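Local coordinates for protein farnesyltransferase, putative (PDB 3WCA) that probably condenses two molecules of farnesyl diphosphate into squalene, with magnesium as cofactor and NADPH or NADH as reductant, at residues S179-V184 with P274-F279; N204-F209 with E248-M253; D256-V261 with D348-L353; S280-V285 with A313-Y318. The protein carries 1 engineered substitution. One frame throughout, in Å; residues are numbered along the deposited sequence.

Contact 1 of 4, residues S179-V184 with P274-F279; sequences SGLEDV and PSVFAF
Leu181 and Glu182 both close on one side chain of the segment 274-279, that of Val276. The apolar part is small. Leu181 CD1 lies 3.8 Å from Val276 CG2, and the two side chains cross obliquely. Val276 sets CG1 anti to its backbone N (chi1 169°). This turns CG1 to Glu182 and leaves CG2 for Leu181. Glu182 CG adds a methylene, 4.0 Å from Val276 CG1. Met53 and Tyr176 pack on the same valine.

The carboxylate also touches Val276, by van der Waals contact alone. The Glu182 chain bends at chi2 (-62°), and Glu182 OE2 comes to 3.4 Å from Val276 CB. The polar bonds of the Glu182 carboxylate go to backbone amides just ahead of helix 274-294: OE1 to Arg272 N and OE2 to Asp273 N.

Within the loop, Leu181 N donates to Ser179 OG at 3.0 Å. This ST turn lies at the end of helix 154-179, where Gly180 takes a positive phi. Leu181 O accepts from Arg272 NE.

The contact thus joins the loop after helix 154-179 to the start of helix 274-294. A buried carboxylate gripped by two amides beside a helix N-terminus would be expected to stay ionised.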
# COMPACT_ATOMS: atom_id res chain seq x y z
N SER A 179 14.26 14.56 -7.82
CA SER A 179 15.62 14.24 -7.39
C SER A 179 16.60 14.20 -8.55
O SER A 179 17.81 14.35 -8.35
CB SER A 179 15.63 12.87 -6.72
OG SER A 179 15.57 11.84 -7.69
N GLY A 180 16.09 13.96 -9.75
CA GLY A 180 16.95 13.87 -10.91
C GLY A 180 17.30 12.42 -11.24
O GLY A 180 17.68 12.11 -12.38
N LEU A 181 17.15 11.53 -10.25
CA LEU A 181 17.45 10.11 -10.42
C LEU A 181 16.69 9.47 -11.57
O LEU A 181 17.22 8.58 -12.24
CB LEU A 181 17.18 9.34 -9.12
CG LEU A 181 18.13 9.62 -7.95
CD1 LEU A 181 17.76 8.75 -6.75
CD2 LEU A 181 19.57 9.34 -8.38
N GLU A 182 15.45 9.88 -11.80
CA GLU A 182 14.66 9.33 -12.90
C GLU A 182 14.35 10.46 -13.88
O GLU A 182 14.41 11.64 -13.52
CB GLU A 182 13.35 8.71 -12.41
CG GLU A 182 13.48 7.47 -11.51
CD GLU A 182 14.15 6.29 -12.18
OE1 GLU A 182 13.97 6.09 -13.40
OE2 GLU A 182 14.84 5.53 -11.48
N ASP A 183 13.99 10.11 -15.11
CA ASP A 183 13.68 11.11 -16.12
C ASP A 183 12.34 11.81 -15.90
O ASP A 183 11.37 11.20 -15.47
CB ASP A 183 13.71 10.46 -17.50
CG ASP A 183 13.42 11.44 -18.61
OD1 ASP A 183 14.13 12.46 -18.71
OD2 ASP A 183 12.47 11.18 -19.38
N VAL A 184 12.30 13.11 -16.21
CA VAL A 184 11.09 13.92 -16.04
C VAL A 184 9.87 13.32 -16.73
O VAL A 184 8.73 13.64 -16.39
CB VAL A 184 11.29 15.35 -16.60
CG1 VAL A 184 10.10 16.24 -16.21
CG2 VAL A 184 12.60 15.94 -16.08
N PRO A 274 19.07 2.22 -10.28
CA PRO A 274 19.08 1.00 -9.47
C PRO A 274 18.56 1.11 -8.04
O PRO A 274 17.96 0.17 -7.54
CB PRO A 274 20.54 0.53 -9.54
CG PRO A 274 21.32 1.78 -9.90
CD PRO A 274 20.40 2.47 -10.87
N SER A 275 18.80 2.23 -7.37
CA SER A 275 18.30 2.40 -6.01
C SER A 275 16.78 2.55 -6.06
O SER A 275 16.06 1.90 -5.31
CB SER A 275 18.89 3.64 -5.34
OG SER A 275 20.26 3.46 -5.04
N VAL A 276 16.31 3.42 -6.95
CA VAL A 276 14.89 3.68 -7.11
C VAL A 276 14.22 2.38 -7.53
O VAL A 276 13.16 2.04 -7.03
CB VAL A 276 14.63 4.77 -8.19
CG1 VAL A 276 13.12 4.83 -8.53
CG2 VAL A 276 15.11 6.15 -7.68
N PHE A 277 14.85 1.66 -8.44
CA PHE A 277 14.27 0.41 -8.89
C PHE A 277 14.10 -0.63 -7.77
O PHE A 277 13.01 -1.19 -7.61
CB PHE A 277 15.09 -0.21 -10.02
CG PHE A 277 14.57 -1.54 -10.47
CD1 PHE A 277 14.91 -2.71 -9.79
CD2 PHE A 277 13.67 -1.61 -11.53
CE1 PHE A 277 14.35 -3.94 -10.15
CE2 PHE A 277 13.10 -2.83 -11.90
CZ PHE A 277 13.45 -4.00 -11.20
N ALA A 278 15.15 -0.88 -6.99
CA ALA A 278 15.03 -1.88 -5.93
C ALA A 278 13.99 -1.47 -4.88
O ALA A 278 13.20 -2.30 -4.43
CB ALA A 278 16.40 -2.12 -5.26
N PHE A 279 13.99 -0.19 -4.51
CA PHE A 279 13.04 0.33 -3.53
C PHE A 279 11.60 0.16 -4.02
O PHE A 279 10.70 -0.14 -3.23
CB PHE A 279 13.31 1.82 -3.26
CG PHE A 279 12.20 2.51 -2.52
CD1 PHE A 279 12.07 2.38 -1.14
CD2 PHE A 279 11.25 3.25 -3.22
CE1 PHE A 279 10.99 2.98 -0.46
CE2 PHE A 279 10.18 3.86 -2.56
CZ PHE A 279 10.05 3.72 -1.18

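Contact 2 of 4, residues N204-F209 with E248-M253; sequences NIIRDF and ECLNAM
Ile206 lays its long branch alongside Met253 and sets its short branch against Leu250. Ile206 CG1 is 3.9 Å from Met253 CB, and Ile206 CD1 is 3.8 Å from that same CB. The two side chains lie side by side and run antiparallel. CD1 therefore ends beside the Met253 backbone, with Ile206 CD1 3.7 Å from Met253 O. The methyl Ile206 CG2 is anti to the backbone N and points to the other partner. It meets Leu250 CD1 at 3.6 Å, and here the side chains are roughly perpendicular.

This is plain apolar packing between helices 191-207 and 243-258 in the all-helical fold of the squalene/phytoene synthase family. Leu291 and Val294 of helix 274-294 also touch Ile206. Met253 bends at chi2 and chi3, and its side chain packs on Tyr157, Trp222 and Ile226.

At the end of helix 191-207, Arg207 grips Asp208, the residue just after it, side-on in a salt bridge, away from Met253. Arg207 NH2 donates to Asp208 OD2 at 2.9 Å, nearly straight (177°) and in the guanidinium plane. Arg207 NE reaches Asp208 OD1 at 2.7 Å, from above the carboxylate plane. Asn204 OD1 lies over one guanidinium face, toward its rim. Asn204 also touches the bound farnesyl thiodiphosphate, whereas the side chain of Ile206 is about 11 Å from that ligand.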
# COMPACT_ATOMS: atom_id res chain seq x y z
N ASN A 204 -2.85 -6.18 0.58
CA ASN A 204 -2.90 -6.15 2.03
C ASN A 204 -4.34 -6.24 2.52
O ASN A 204 -4.62 -6.94 3.47
CB ASN A 204 -2.22 -4.90 2.58
CG ASN A 204 -0.71 -4.90 2.37
OD1 ASN A 204 -0.11 -5.94 2.10
ND2 ASN A 204 -0.09 -3.74 2.51
N ILE A 205 -5.25 -5.51 1.87
CA ILE A 205 -6.66 -5.54 2.28
C ILE A 205 -7.20 -6.98 2.19
O ILE A 205 -7.97 -7.42 3.06
CB ILE A 205 -7.51 -4.57 1.40
CG1 ILE A 205 -7.36 -3.15 1.94
CG2 ILE A 205 -8.99 -4.99 1.41
CD1 ILE A 205 -8.00 -2.07 1.06
N ILE A 206 -6.78 -7.70 1.15
CA ILE A 206 -7.20 -9.07 0.97
C ILE A 206 -6.61 -9.97 2.07
O ILE A 206 -7.34 -10.75 2.69
CB ILE A 206 -6.75 -9.62 -0.40
CG1 ILE A 206 -7.51 -8.92 -1.52
CG2 ILE A 206 -6.96 -11.13 -0.46
CD1 ILE A 206 -7.06 -9.31 -2.92
N ARG A 207 -5.30 -9.85 2.29
CA ARG A 207 -4.61 -10.65 3.30
C ARG A 207 -5.10 -10.40 4.72
O ARG A 207 -5.19 -11.33 5.52
CB ARG A 207 -3.09 -10.39 3.27
CG ARG A 207 -2.29 -11.18 4.36
CD ARG A 207 -0.96 -10.49 4.75
NE ARG A 207 -1.18 -9.12 5.21
CZ ARG A 207 -0.24 -8.17 5.22
NH1 ARG A 207 0.99 -8.45 4.80
NH2 ARG A 207 -0.54 -6.92 5.62
N ASP A 208 -5.40 -9.14 5.04
CA ASP A 208 -5.82 -8.77 6.39
C ASP A 208 -7.32 -8.82 6.69
O ASP A 208 -7.76 -8.29 7.70
CB ASP A 208 -5.30 -7.37 6.74
CG ASP A 208 -3.77 -7.28 6.68
OD1 ASP A 208 -3.11 -8.32 6.86
OD2 ASP A 208 -3.24 -6.17 6.47
N PHE A 209 -8.10 -9.46 5.82
CA PHE A 209 -9.54 -9.54 6.04
C PHE A 209 -9.96 -9.95 7.45
O PHE A 209 -10.70 -9.23 8.12
CB PHE A 209 -10.19 -10.52 5.05
CG PHE A 209 -11.66 -10.74 5.30
CD1 PHE A 209 -12.61 -9.85 4.82
CD2 PHE A 209 -12.09 -11.83 6.06
CE1 PHE A 209 -13.96 -10.04 5.08
CE2 PHE A 209 -13.45 -12.02 6.32
CZ PHE A 209 -14.38 -11.13 5.83
N GLU A 248 -14.81 -18.22 -2.74
CA GLU A 248 -15.16 -17.71 -4.06
C GLU A 248 -15.08 -16.19 -4.09
O GLU A 248 -14.71 -15.59 -5.10
CB GLU A 248 -16.58 -18.15 -4.46
CG GLU A 248 -16.72 -19.64 -4.77
CD GLU A 248 -18.12 -20.06 -5.22
OE1 GLU A 248 -18.29 -21.25 -5.55
OE2 GLU A 248 -19.04 -19.20 -5.26
N CYS A 249 -15.44 -15.56 -2.98
CA CYS A 249 -15.38 -14.11 -2.89
C CYS A 249 -13.91 -13.70 -2.77
O CYS A 249 -13.47 -12.74 -3.40
CB CYS A 249 -16.18 -13.63 -1.69
SG CYS A 249 -16.12 -11.85 -1.48
N LEU A 250 -13.15 -14.43 -1.96
CA LEU A 250 -11.72 -14.18 -1.80
C LEU A 250 -11.08 -14.24 -3.18
O LEU A 250 -10.27 -13.38 -3.54
CB LEU A 250 -11.07 -15.25 -0.91
CG LEU A 250 -9.55 -15.45 -1.03
CD1 LEU A 250 -8.83 -14.14 -0.70
CD2 LEU A 250 -9.08 -16.56 -0.07
N ASN A 251 -11.47 -15.24 -3.97
CA ASN A 251 -10.91 -15.37 -5.31
C ASN A 251 -11.30 -14.23 -6.24
O ASN A 251 -10.53 -13.85 -7.12
CB ASN A 251 -11.30 -16.72 -5.94
CG ASN A 251 -10.59 -17.87 -5.27
OD1 ASN A 251 -9.60 -17.67 -4.57
ND2 ASN A 251 -11.09 -19.09 -5.49
N ALA A 252 -12.49 -13.68 -6.03
CA ALA A 252 -12.95 -12.56 -6.85
C ALA A 252 -12.16 -11.32 -6.46
O ALA A 252 -11.94 -10.43 -7.28
CB ALA A 252 -14.45 -12.31 -6.64
N MET A 253 -11.73 -11.25 -5.21
CA MET A 253 -10.95 -10.10 -4.78
C MET A 253 -9.59 -10.17 -5.45
O MET A 253 -9.09 -9.17 -5.98
CB MET A 253 -10.80 -10.10 -3.26
CG MET A 253 -12.11 -9.81 -2.53
SD MET A 253 -12.71 -8.10 -2.68
CE MET A 253 -11.39 -7.21 -1.84

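Contact 3 of 4, residues D256-V261 with D348-L353; sequences DALVHV and DRIEHL
Leu258 faces Leu353 and Ile350 across the contact, and its side chain meets them one after the other. Leu258 CB comes first, 4.1 Å from Leu353 CB. Both leucines point toward the opposite segment here, and this is where the two backbones draw nearest. At CG the chain turns beside the backbone N (chi1 -77°), which leads the branch back toward the N-terminal end of the helix, to Ile350. At the tip, Leu258 CD1 lies 4.2 Å from Ile350 CD1. One side chain stands nearly square to the other. Ile350 is folded at both torsions (chi1 -66°, chi2 -61°), and only its terminal methyl meets the leucine. Leu291 of helix 274-294 also touches Leu258.

The contact packs helix 347-362, near the C-terminal end of the chain, on the last turn of helix 243-258. That helix passes into helix 261-269 through a type I beta turn from Leu258 to Val261. The turn closes with Val261 N donating to Leu258 O at 3.2 Å. His260 projects from it to the other side, bonding His195 and Lys202 of helix 191-207.

Val259 adds to the apolar patch, with Val259 CG2 4.4 Å from Leu353 CD2. A water joins the two backbones. It donates to Leu258 O at 2.7 Å and to Leu353 O at 2.8 Å. Leu258 O thus accepts from the turn and from the water. Ala255, one turn earlier on helix 243-258, packs against Arg349, Ile350 and Leu353.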
# COMPACT_ATOMS: atom_id res chain seq x y z
N ASP A 256 -9.64 -9.11 -8.89
CA ASP A 256 -9.70 -7.67 -8.97
C ASP A 256 -8.30 -7.04 -8.84
O ASP A 256 -7.97 -6.08 -9.53
CB ASP A 256 -10.62 -7.12 -7.91
CG ASP A 256 -10.65 -5.61 -7.90
OD1 ASP A 256 -11.25 -5.03 -8.83
OD2 ASP A 256 -10.07 -5.01 -6.96
N ALA A 257 -7.47 -7.59 -7.96
CA ALA A 257 -6.12 -7.04 -7.76
C ALA A 257 -5.20 -7.32 -8.94
O ALA A 257 -4.33 -6.53 -9.25
CB ALA A 257 -5.51 -7.60 -6.48
N LEU A 258 -5.41 -8.46 -9.60
CA LEU A 258 -4.57 -8.84 -10.72
C LEU A 258 -4.64 -7.86 -11.88
O LEU A 258 -3.74 -7.83 -12.72
CB LEU A 258 -4.96 -10.24 -11.20
CG LEU A 258 -4.42 -11.36 -10.31
CD1 LEU A 258 -4.94 -12.72 -10.80
CD2 LEU A 258 -2.90 -11.32 -10.35
N VAL A 259 -5.72 -7.08 -11.93
CA VAL A 259 -5.91 -6.08 -12.98
C VAL A 259 -4.72 -5.12 -13.03
O VAL A 259 -4.32 -4.66 -14.09
CB VAL A 259 -7.20 -5.22 -12.72
CG1 VAL A 259 -7.28 -4.07 -13.70
CG2 VAL A 259 -8.46 -6.08 -12.85
N HIS A 260 -4.13 -4.86 -11.87
CA HIS A 260 -3.02 -3.91 -11.77
C HIS A 260 -1.63 -4.38 -12.16
O HIS A 260 -0.77 -3.55 -12.42
CB HIS A 260 -2.97 -3.39 -10.35
CG HIS A 260 -4.27 -2.85 -9.87
ND1 HIS A 260 -4.82 -1.69 -10.37
CD2 HIS A 260 -5.16 -3.33 -8.96
CE1 HIS A 260 -5.99 -1.48 -9.79
NE2 HIS A 260 -6.22 -2.46 -8.94
N VAL A 261 -1.43 -5.69 -12.23
CA VAL A 261 -0.11 -6.25 -12.51
C VAL A 261 0.54 -5.84 -13.83
O VAL A 261 1.73 -5.51 -13.85
CB VAL A 261 -0.14 -7.79 -12.35
CG1 VAL A 261 1.22 -8.41 -12.68
CG2 VAL A 261 -0.52 -8.12 -10.91
N ASP A 348 -12.04 -19.10 -15.18
CA ASP A 348 -12.19 -18.34 -16.41
C ASP A 348 -11.62 -16.93 -16.26
O ASP A 348 -10.75 -16.52 -17.03
CB ASP A 348 -13.67 -18.26 -16.80
CG ASP A 348 -14.17 -19.53 -17.45
OD1 ASP A 348 -13.83 -20.63 -16.97
OD2 ASP A 348 -14.93 -19.42 -18.44
N ARG A 349 -12.13 -16.21 -15.27
CA ARG A 349 -11.71 -14.85 -15.01
C ARG A 349 -10.24 -14.74 -14.59
O ARG A 349 -9.56 -13.78 -14.92
CB ARG A 349 -12.60 -14.21 -13.94
CG ARG A 349 -12.29 -12.75 -13.65
CD ARG A 349 -12.72 -11.84 -14.78
NE ARG A 349 -11.96 -10.59 -14.79
CZ ARG A 349 -12.18 -9.58 -15.63
NH1 ARG A 349 -13.15 -9.67 -16.53
NH2 ARG A 349 -11.43 -8.49 -15.58
N ILE A 350 -9.75 -15.73 -13.86
CA ILE A 350 -8.37 -15.68 -13.41
C ILE A 350 -7.39 -15.98 -14.54
O ILE A 350 -6.34 -15.36 -14.63
CB ILE A 350 -8.12 -16.68 -12.25
CG1 ILE A 350 -8.91 -16.23 -11.02
CG2 ILE A 350 -6.64 -16.76 -11.93
CD1 ILE A 350 -8.52 -14.86 -10.49
N GLU A 351 -7.76 -16.93 -15.40
CA GLU A 351 -6.89 -17.32 -16.49
C GLU A 351 -6.45 -16.20 -17.43
O GLU A 351 -5.27 -16.07 -17.72
CB GLU A 351 -7.52 -18.46 -17.30
CG GLU A 351 -6.63 -18.94 -18.45
CD GLU A 351 -7.09 -20.25 -19.05
OE1 GLU A 351 -6.47 -20.69 -20.05
OE2 GLU A 351 -8.07 -20.84 -18.54
N HIS A 352 -7.39 -15.40 -17.92
CA HIS A 352 -7.00 -14.32 -18.83
C HIS A 352 -6.24 -13.24 -18.08
O HIS A 352 -5.42 -12.54 -18.67
CB HIS A 352 -8.22 -13.70 -19.52
CG HIS A 352 -9.01 -12.78 -18.65
ND1 HIS A 352 -9.14 -11.43 -18.91
CD2 HIS A 352 -9.71 -13.01 -17.51
CE1 HIS A 352 -9.87 -10.87 -17.97
NE2 HIS A 352 -10.23 -11.80 -17.11
N LEU A 353 -6.50 -13.11 -16.79
CA LEU A 353 -5.79 -12.11 -16.00
C LEU A 353 -4.34 -12.55 -15.80
O LEU A 353 -3.43 -11.72 -15.79
CB LEU A 353 -6.48 -11.92 -14.65
CG LEU A 353 -7.80 -11.15 -14.75
CD1 LEU A 353 -8.56 -11.27 -13.45
CD2 LEU A 353 -7.52 -9.71 -15.09
O HOH W 1 -3.52 -9.04 -15.10

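Contact 4 of 4, residues S280-V285 with A313-Y318; sequences SAIPQV and ARIFHY
This is an apolar contact between two roughly antiparallel helices, 274-294 and 309-318, in the all-helical fold of the squalene/phytoene synthase family. The short segments run with their axes 9.4 Å apart at closest and their directions 148° apart. Four side chains fill the space between them: Ile282 and Val285 on one helix, Ile315 and Phe316 on the other.

Ile282 and Phe316 make a CH-pi contact. Ile282 CG2 sits over the ring face, 3.7 Å from the centroid of the Phe316 ring and 16° off the ring normal. The longer branch lies on the same side of the ring plane but past the ring's outline, with Ile282 CD1 3.7 Å from Phe316 CD2. The CB of Phe316 points away from helix 274-294. A first torsion of -94°, well off the staggered value, swings the ring back over the isoleucine. Val44 and Val45 of helix 40-45 also touch this ring, and Val45 touches Ile282 too.

Helix 274-294 is kinked at Pro283, whose N has no hydrogen to give to the turn before. Pro283 itself packs on Leu200 and Val45.

One turn on from Ile282, Val285 and Ile315 overlap flank to flank, pointing opposite ways. Helix 322-338 covers this end, with Leu329 and Thr325 on Val285 and Tyr332 on Ile315. Ile315 CG2 also approaches the backbone, at 4.1 Å from Ile282 O. Val285 CG1 touches three carbons of Ile315; the nearest is Ile315 CG2 at 3.6 Å.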
# COMPACT_ATOMS: atom_id res chain seq x y z
N SER A 280 11.39 0.35 -5.32
CA SER A 280 10.07 0.25 -5.96
C SER A 280 9.61 -1.18 -6.26
O SER A 280 8.42 -1.51 -6.14
CB SER A 280 10.06 1.05 -7.26
OG SER A 280 10.27 2.44 -7.02
N ALA A 281 10.56 -2.03 -6.63
CA ALA A 281 10.28 -3.42 -7.00
C ALA A 281 10.00 -4.39 -5.87
O ALA A 281 9.08 -5.19 -5.96
CB ALA A 281 11.43 -3.95 -7.83
N ILE A 282 10.80 -4.32 -4.82
CA ILE A 282 10.66 -5.24 -3.70
C ILE A 282 9.26 -5.37 -3.13
O ILE A 282 8.77 -6.47 -2.96
CB ILE A 282 11.69 -4.90 -2.60
CG1 ILE A 282 13.09 -5.27 -3.12
CG2 ILE A 282 11.35 -5.60 -1.29
CD1 ILE A 282 14.24 -4.79 -2.23
N PRO A 283 8.60 -4.25 -2.82
CA PRO A 283 7.25 -4.36 -2.27
C PRO A 283 6.29 -5.00 -3.28
O PRO A 283 5.39 -5.76 -2.90
CB PRO A 283 6.89 -2.91 -1.94
CG PRO A 283 8.26 -2.29 -1.64
CD PRO A 283 9.05 -2.84 -2.79
N GLN A 284 6.47 -4.70 -4.56
CA GLN A 284 5.61 -5.27 -5.58
C GLN A 284 5.81 -6.79 -5.66
O GLN A 284 4.85 -7.55 -5.72
CB GLN A 284 5.88 -4.65 -6.96
CG GLN A 284 5.60 -3.13 -7.06
CD GLN A 284 4.17 -2.77 -6.74
OE1 GLN A 284 3.24 -3.51 -7.07
NE2 GLN A 284 3.97 -1.62 -6.11
N VAL A 285 7.06 -7.24 -5.68
CA VAL A 285 7.31 -8.68 -5.75
C VAL A 285 6.75 -9.38 -4.50
O VAL A 285 6.21 -10.48 -4.58
CB VAL A 285 8.81 -8.97 -5.90
CG1 VAL A 285 9.06 -10.47 -5.85
CG2 VAL A 285 9.32 -8.39 -7.21
N ALA A 313 13.90 -12.94 2.10
CA ALA A 313 15.32 -12.64 1.91
C ALA A 313 15.68 -12.80 0.44
O ALA A 313 16.40 -11.97 -0.11
CB ALA A 313 16.19 -13.58 2.78
N ARG A 314 15.16 -13.84 -0.19
CA ARG A 314 15.46 -14.09 -1.59
C ARG A 314 14.93 -12.96 -2.46
O ARG A 314 15.60 -12.51 -3.39
CB ARG A 314 14.85 -15.41 -2.05
CG ARG A 314 15.27 -15.87 -3.45
CD ARG A 314 14.47 -17.10 -3.89
NE ARG A 314 14.52 -18.15 -2.88
CZ ARG A 314 13.45 -18.72 -2.32
NH1 ARG A 314 12.22 -18.34 -2.67
NH2 ARG A 314 13.61 -19.66 -1.41
N ILE A 315 13.72 -12.50 -2.16
CA ILE A 315 13.11 -11.41 -2.93
C ILE A 315 13.96 -10.14 -2.77
O ILE A 315 14.25 -9.45 -3.74
CB ILE A 315 11.66 -11.16 -2.47
CG1 ILE A 315 10.77 -12.31 -2.95
CG2 ILE A 315 11.18 -9.77 -2.97
CD1 ILE A 315 9.34 -12.30 -2.40
N PHE A 316 14.35 -9.84 -1.54
CA PHE A 316 15.17 -8.67 -1.30
C PHE A 316 16.51 -8.77 -2.05
O PHE A 316 17.03 -7.77 -2.55
CB PHE A 316 15.45 -8.49 0.19
CG PHE A 316 14.48 -7.58 0.87
CD1 PHE A 316 13.21 -8.03 1.24
CD2 PHE A 316 14.83 -6.26 1.14
CE1 PHE A 316 12.31 -7.18 1.88
CE2 PHE A 316 13.94 -5.40 1.78
CZ PHE A 316 12.67 -5.87 2.15
N HIS A 317 17.04 -9.98 -2.14
CA HIS A 317 18.31 -10.18 -2.79
C HIS A 317 18.35 -9.99 -4.29
O HIS A 317 19.26 -9.35 -4.80
CB HIS A 317 18.87 -11.57 -2.48
CG HIS A 317 20.19 -11.83 -3.14
ND1 HIS A 317 21.37 -11.31 -2.66
CD2 HIS A 317 20.49 -12.44 -4.31
CE1 HIS A 317 22.34 -11.58 -3.51
NE2 HIS A 317 21.84 -12.27 -4.52
N TYR A 318 17.38 -10.55 -4.99
CA TYR A 318 17.36 -10.48 -6.45
C TYR A 318 16.62 -9.34 -7.13
O TYR A 318 16.85 -9.10 -8.31
CB TYR A 318 16.86 -11.80 -7.02
CG TYR A 318 17.83 -12.95 -6.87
CD1 TYR A 318 18.89 -13.11 -7.76
CD2 TYR A 318 17.70 -13.86 -5.82
CE1 TYR A 318 19.80 -14.16 -7.61
CE2 TYR A 318 18.59 -14.91 -5.66
CZ TYR A 318 19.64 -15.06 -6.56
OH TYR A 318 20.54 -16.10 -6.40

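Overall arrangement
Contacts 2, 3 and 4 join helix to helix; contact 1 joins a loop to a helix. Contacts 1 and 4 follow one another along helix 274-294, with centres 16 Å apart. Contacts 2 and 3 share helix 243-258; their centres are 13 Å apart, and they touch where Ile206 packs on Ala257 and Ile350 reaches Asn251. Contacts 1 and 2 lie on opposite sides of the chain's centre, their centres 32 Å apart. In sequence, contacts 1 and 3 alternate, contact 2 falls between the segments of contact 1, and contact 4 between those of contact 3. Helix 274-294 also reaches Ile206 and Leu258, so it is fastened to neighbours along its length. Contact 3 adds the C-terminal helix 347-362.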